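Local coordinates for protein Lys-gingipain catalytic subunit (Porphyromonas gingivalis, PDB 6I9A) that cleaves proteins after lysine as a calcium-binding cysteine endopeptidase, degrading host proteins such as haemoglobin, collagen and immunoglobulins, at residues A[178-181]-A[185-188]; A[315-320]-A[367-372]. All coordinates share one frame; numbering follows the deposited sequence. Where two conformers were deposited one is given.

Both contacts lie in the catalytic domain, away from the active site, and they touch each other. Contact 1 is the more buried. It closes the loop between helix 163-178 and strand 188-192 with one backbone hydrogen bond and a pair of tyrosine rings. Contact 2 is partly buried and joins two parts far apart in sequence: the end region of helix 312-317 and the loop that leads toward strand 377-378. Its chemistry is mixed, with a CH-pi contact on a ring face, and a charged group, water and sodium beside it. Phe317 and Arg369 of contact 2 both pack on Tyr186 of contact 1, so the two form one continuous patch.

Contact 1: residues A[178-181]-A[185-188]; sequences YYYN and GYTD
Gly185 brings its backbone N to 3.4 Å from Asn181 O, but the angle is too poor for a hydrogen bond. Its positive phi of 95° suits glycine, since a CB here would press on the carbonyl O of the preceding residue. The next residue makes the real bond. Tyr186 N donates to Asn181 O over 3.1 Å. The same Asn181 O lies at the edge of the Tyr186 ring, in its plane, 3.7 Å from Tyr186 CD2. Tyr179 O also comes to 3.7 Å from Tyr186 CD2, at an oblique approach to the ring. The Asn181 side chain bonds within the loop and its helix, OD1 with His184 ND1 and ND2 with Met176 O. Tyr180, just before Asn181, is the centre of an inverse gamma turn that redirects the chain after helix 163-178. The loop thus completes a beta-alpha-beta crossover from strand 152-157 to strand 188-192. Tyr186 and Tyr180 both have CG anti to the carbonyl carbon (chi1 -67° in Tyr186), and this shared choice sends the two rings the same way, side by side. Their planes meet obliquely at 56°. Tyr180 CD1 sits over one face of the Tyr186 ring, toward its rim, 3.9 Å from Tyr186 CZ. Tyr180 also meets Phe317 edge-to-face. Asp188 begins strand 188-192 and pairs through its backbone with Val153.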
# COMPACT_ATOMS: atom_id res chain seq x y z
N TYR A 178 -19.93 -8.15 3.40
CA TYR A 178 -19.73 -8.09 1.98
C TYR A 178 -18.45 -8.73 1.48
O TYR A 178 -18.45 -9.14 0.30
CB TYR A 178 -19.78 -6.61 1.54
CG TYR A 178 -21.19 -6.08 1.68
CD1 TYR A 178 -22.22 -6.57 0.87
CD2 TYR A 178 -21.54 -5.17 2.69
CE1 TYR A 178 -23.54 -6.16 1.06
CE2 TYR A 178 -22.84 -4.71 2.84
CZ TYR A 178 -23.84 -5.22 2.02
OH TYR A 178 -25.11 -4.71 2.14
N TYR A 179 -17.38 -8.78 2.29
CA TYR A 179 -16.08 -9.16 1.71
C TYR A 179 -15.29 -10.18 2.54
O TYR A 179 -14.81 -11.15 1.96
CB TYR A 179 -15.22 -7.89 1.55
CG TYR A 179 -15.96 -6.84 0.74
CD1 TYR A 179 -16.35 -7.08 -0.58
CD2 TYR A 179 -16.31 -5.60 1.30
CE1 TYR A 179 -17.04 -6.12 -1.32
CE2 TYR A 179 -16.98 -4.63 0.56
CZ TYR A 179 -17.37 -4.92 -0.74
OH TYR A 179 -18.08 -4.00 -1.49
N TYR A 180 -15.09 -9.92 3.83
CA TYR A 180 -14.27 -10.81 4.67
C TYR A 180 -15.12 -11.96 5.17
O TYR A 180 -15.65 -11.95 6.28
CB TYR A 180 -13.64 -9.99 5.82
CG TYR A 180 -12.70 -8.93 5.29
CD1 TYR A 180 -11.47 -9.28 4.72
CD2 TYR A 180 -13.01 -7.58 5.40
CE1 TYR A 180 -10.61 -8.31 4.19
CE2 TYR A 180 -12.15 -6.60 4.89
CZ TYR A 180 -10.96 -6.97 4.28
OH TYR A 180 -10.11 -6.03 3.73
N ASN A 181 -15.29 -12.92 4.26
CA ASN A 181 -16.19 -14.03 4.52
C ASN A 181 -15.82 -15.25 3.67
O ASN A 181 -14.97 -15.17 2.77
CB ASN A 181 -17.66 -13.58 4.30
CG ASN A 181 -17.93 -13.11 2.91
OD1 ASN A 181 -17.51 -13.69 1.90
ND2 ASN A 181 -18.65 -12.00 2.81
N GLY A 185 -13.51 -16.59 0.00
CA GLY A 185 -12.35 -17.47 0.23
C GLY A 185 -11.70 -17.39 1.59
O GLY A 185 -10.71 -18.09 1.79
N TYR A 186 -12.21 -16.60 2.51
CA TYR A 186 -11.61 -16.50 3.84
C TYR A 186 -12.14 -17.59 4.73
O TYR A 186 -13.36 -17.66 4.98
CB TYR A 186 -11.87 -15.12 4.48
CG TYR A 186 -11.14 -14.04 3.72
CD1 TYR A 186 -9.80 -13.76 3.98
CD2 TYR A 186 -11.81 -13.23 2.80
CE1 TYR A 186 -9.12 -12.75 3.30
CE2 TYR A 186 -11.14 -12.21 2.13
CZ TYR A 186 -9.81 -11.94 2.42
OH TYR A 186 -9.18 -10.91 1.76
N THR A 187 -11.24 -18.47 5.16
CA THR A 187 -11.60 -19.61 6.01
C THR A 187 -11.71 -19.23 7.47
O THR A 187 -12.36 -19.94 8.23
CB THR A 187 -10.52 -20.72 5.88
OG1 THR A 187 -9.25 -20.19 6.27
CG2 THR A 187 -10.43 -21.26 4.44
N ASP A 188 -11.03 -18.16 7.90
CA ASP A 188 -10.99 -17.75 9.30
C ASP A 188 -11.04 -16.25 9.38
O ASP A 188 -10.08 -15.56 9.01
CB ASP A 188 -9.72 -18.28 9.96
CG ASP A 188 -9.61 -19.79 9.92
OD1 ASP A 188 -9.07 -20.32 8.93
OD2 ASP A 188 -10.16 -20.45 10.82

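Contact 2: residues A[315-320]-A[367-372]; sequences ATFLED and PYRAMP. With NA (sodium ion), chain E.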
# COMPACT_ATOMS: atom_id res chain seq x y z
N ALA A 315 -13.51 -0.67 -2.23
CA ALA A 315 -12.51 -0.47 -3.26
C ALA A 315 -11.55 -1.64 -3.27
O ALA A 315 -11.20 -2.14 -4.36
CB ALA A 315 -11.78 0.83 -2.97
N THR A 316 -11.13 -2.08 -2.08
CA THR A 316 -10.19 -3.20 -1.99
C THR A 316 -10.72 -4.35 -2.86
O THR A 316 -9.96 -4.97 -3.62
CB THR A 316 -10.08 -3.66 -0.51
OG1 THR A 316 -9.55 -2.57 0.30
CG2 THR A 316 -9.09 -4.80 -0.40
N PHE A 317 -12.01 -4.66 -2.69
CA PHE A 317 -12.58 -5.84 -3.33
C PHE A 317 -13.10 -5.64 -4.75
O PHE A 317 -13.50 -6.61 -5.38
CB PHE A 317 -13.65 -6.44 -2.42
CG PHE A 317 -13.02 -7.22 -1.28
CD1 PHE A 317 -12.50 -6.57 -0.17
CD2 PHE A 317 -12.80 -8.59 -1.40
CE1 PHE A 317 -11.77 -7.27 0.80
CE2 PHE A 317 -12.12 -9.29 -0.40
CZ PHE A 317 -11.59 -8.64 0.66
N LEU A 318 -13.02 -4.43 -5.32
CA LEU A 318 -13.19 -4.28 -6.76
C LEU A 318 -12.04 -5.07 -7.41
O LEU A 318 -10.88 -4.95 -7.03
CB LEU A 318 -13.12 -2.81 -7.20
CG LEU A 318 -14.31 -1.98 -6.79
CD1 LEU A 318 -14.04 -0.51 -7.17
CD2 LEU A 318 -15.61 -2.47 -7.43
N GLU A 319 -12.38 -5.90 -8.38
CA GLU A 319 -11.38 -6.75 -9.01
C GLU A 319 -10.45 -5.97 -9.94
O GLU A 319 -9.26 -6.33 -10.03
CB GLU A 319 -12.05 -7.88 -9.80
CG GLU A 319 -12.73 -8.91 -8.91
CD GLU A 319 -11.83 -9.75 -8.01
OE1 GLU A 319 -12.37 -10.39 -7.08
OE2 GLU A 319 -10.60 -9.79 -8.24
N ASP A 320 -10.98 -4.97 -10.62
CA ASP A 320 -10.24 -4.30 -11.69
C ASP A 320 -9.68 -2.94 -11.36
O ASP A 320 -9.13 -2.28 -12.23
CB ASP A 320 -11.12 -4.23 -12.96
CG ASP A 320 -11.50 -5.62 -13.46
OD1 ASP A 320 -10.72 -6.57 -13.24
OD2 ASP A 320 -12.60 -5.76 -14.02
N PRO A 367 -2.18 -6.27 -2.40
CA PRO A 367 -2.54 -7.33 -1.46
C PRO A 367 -3.41 -8.37 -2.12
O PRO A 367 -4.34 -8.08 -2.88
CB PRO A 367 -3.31 -6.59 -0.33
CG PRO A 367 -2.83 -5.14 -0.47
CD PRO A 367 -2.70 -4.96 -1.97
N TYR A 368 -3.16 -9.64 -1.73
CA TYR A 368 -4.05 -10.72 -2.15
C TYR A 368 -5.39 -10.59 -1.39
O TYR A 368 -5.50 -9.87 -0.38
CB TYR A 368 -3.39 -12.11 -1.84
CG TYR A 368 -1.99 -12.23 -2.39
CD1 TYR A 368 -1.75 -12.12 -3.76
CD2 TYR A 368 -0.91 -12.45 -1.55
CE1 TYR A 368 -0.46 -12.22 -4.27
CE2 TYR A 368 0.39 -12.56 -2.04
CZ TYR A 368 0.61 -12.41 -3.41
OH TYR A 368 1.88 -12.44 -3.95
N ARG A 369 -6.41 -11.25 -1.91
CA ARG A 369 -7.73 -11.28 -1.30
C ARG A 369 -8.08 -12.73 -1.12
O ARG A 369 -8.56 -13.40 -2.05
CB ARG A 369 -8.74 -10.54 -2.16
CG ARG A 369 -8.50 -9.03 -2.22
CD ARG A 369 -9.55 -8.32 -3.14
NE ARG A 369 -9.39 -8.64 -4.57
CZ ARG A 369 -8.60 -7.98 -5.39
NH1 ARG A 369 -7.81 -7.03 -4.93
NH2 ARG A 369 -8.51 -8.33 -6.69
N ALA A 370 -7.78 -13.25 0.06
CA ALA A 370 -7.80 -14.70 0.38
C ALA A 370 -6.74 -15.40 -0.52
O ALA A 370 -5.69 -14.80 -0.77
CB ALA A 370 -9.21 -15.27 0.26
N MET A 371 -6.93 -16.69 -0.87
CA MET A 371 -5.86 -17.36 -1.61
C MET A 371 -5.76 -16.82 -3.03
O MET A 371 -6.71 -16.92 -3.80
CB MET A 371 -6.12 -18.86 -1.65
CG MET A 371 -5.00 -19.64 -2.34
SD MET A 371 -3.46 -19.66 -1.42
CE MET A 371 -3.90 -20.68 -0.01
N PRO A 372 -4.60 -16.31 -3.45
CA PRO A 372 -4.51 -15.80 -4.83
C PRO A 372 -4.58 -16.95 -5.85
O PRO A 372 -4.27 -18.11 -5.55
CB PRO A 372 -3.16 -15.08 -4.86
CG PRO A 372 -2.34 -15.81 -3.76
CD PRO A 372 -3.37 -16.07 -2.68
NA NA E . -9.49 -3.71 -5.67
O HOH W 1 -11.51 -10.81 -4.52
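Arg369 CD sits over one face of the Phe317 ring. This is a CH-pi contact, and it ties the C-terminal end of helix 312-317 to the loop between strands 357-361 and 377-378, beside a sodium site of the catalytic domain. Arg369 CD stands off-centre, 21° from the ring normal and 3.7 Å from Phe317 CD2. Arg369 CB and CG pass beyond the rim near Phe317 CE2. The two side chains slide past each other in opposite directions. The arginine chain then bends at chi3 (-69°), and this turns the guanidinium toward the backbone of residues 316-318.

The polar contacts lie beyond that bend. Leu318 O is over one face of the guanidinium. Thr316 O is 3.3 Å from Arg369 NH1, at an angle too poor for a hydrogen bond. Glu319 OE2 approaches the guanidinium edge, 3.0 Å from Arg369 NH2, with the two flat groups 73° apart. This approach is less certain, because Glu319 has two conformers and NH2 is modelled as linked to an unidentified atom. A water in the guanidinium plane joins the same two side chains. It accepts from Arg369 NE at 3.0 Å and donates to Glu319 OE1 at 2.7 Å.

Metal coordination holds the same backbone. The sodium ion binds Ala315 O, Thr316 O at 2.5 Å and Leu318 O at 2.3 Å. Ser321, Tyr322 and Asn323 complete the site, so the last turn of helix 312-317 and the residues after it wrap the ion.

Arg369 NH1 lies 3.8 Å from the sodium ion. If the guanidinium carries its usual charge, Thr316 O and Leu318 O, which border both groups, probably screen the two. Through the water, Glu319 may offset part of that charge.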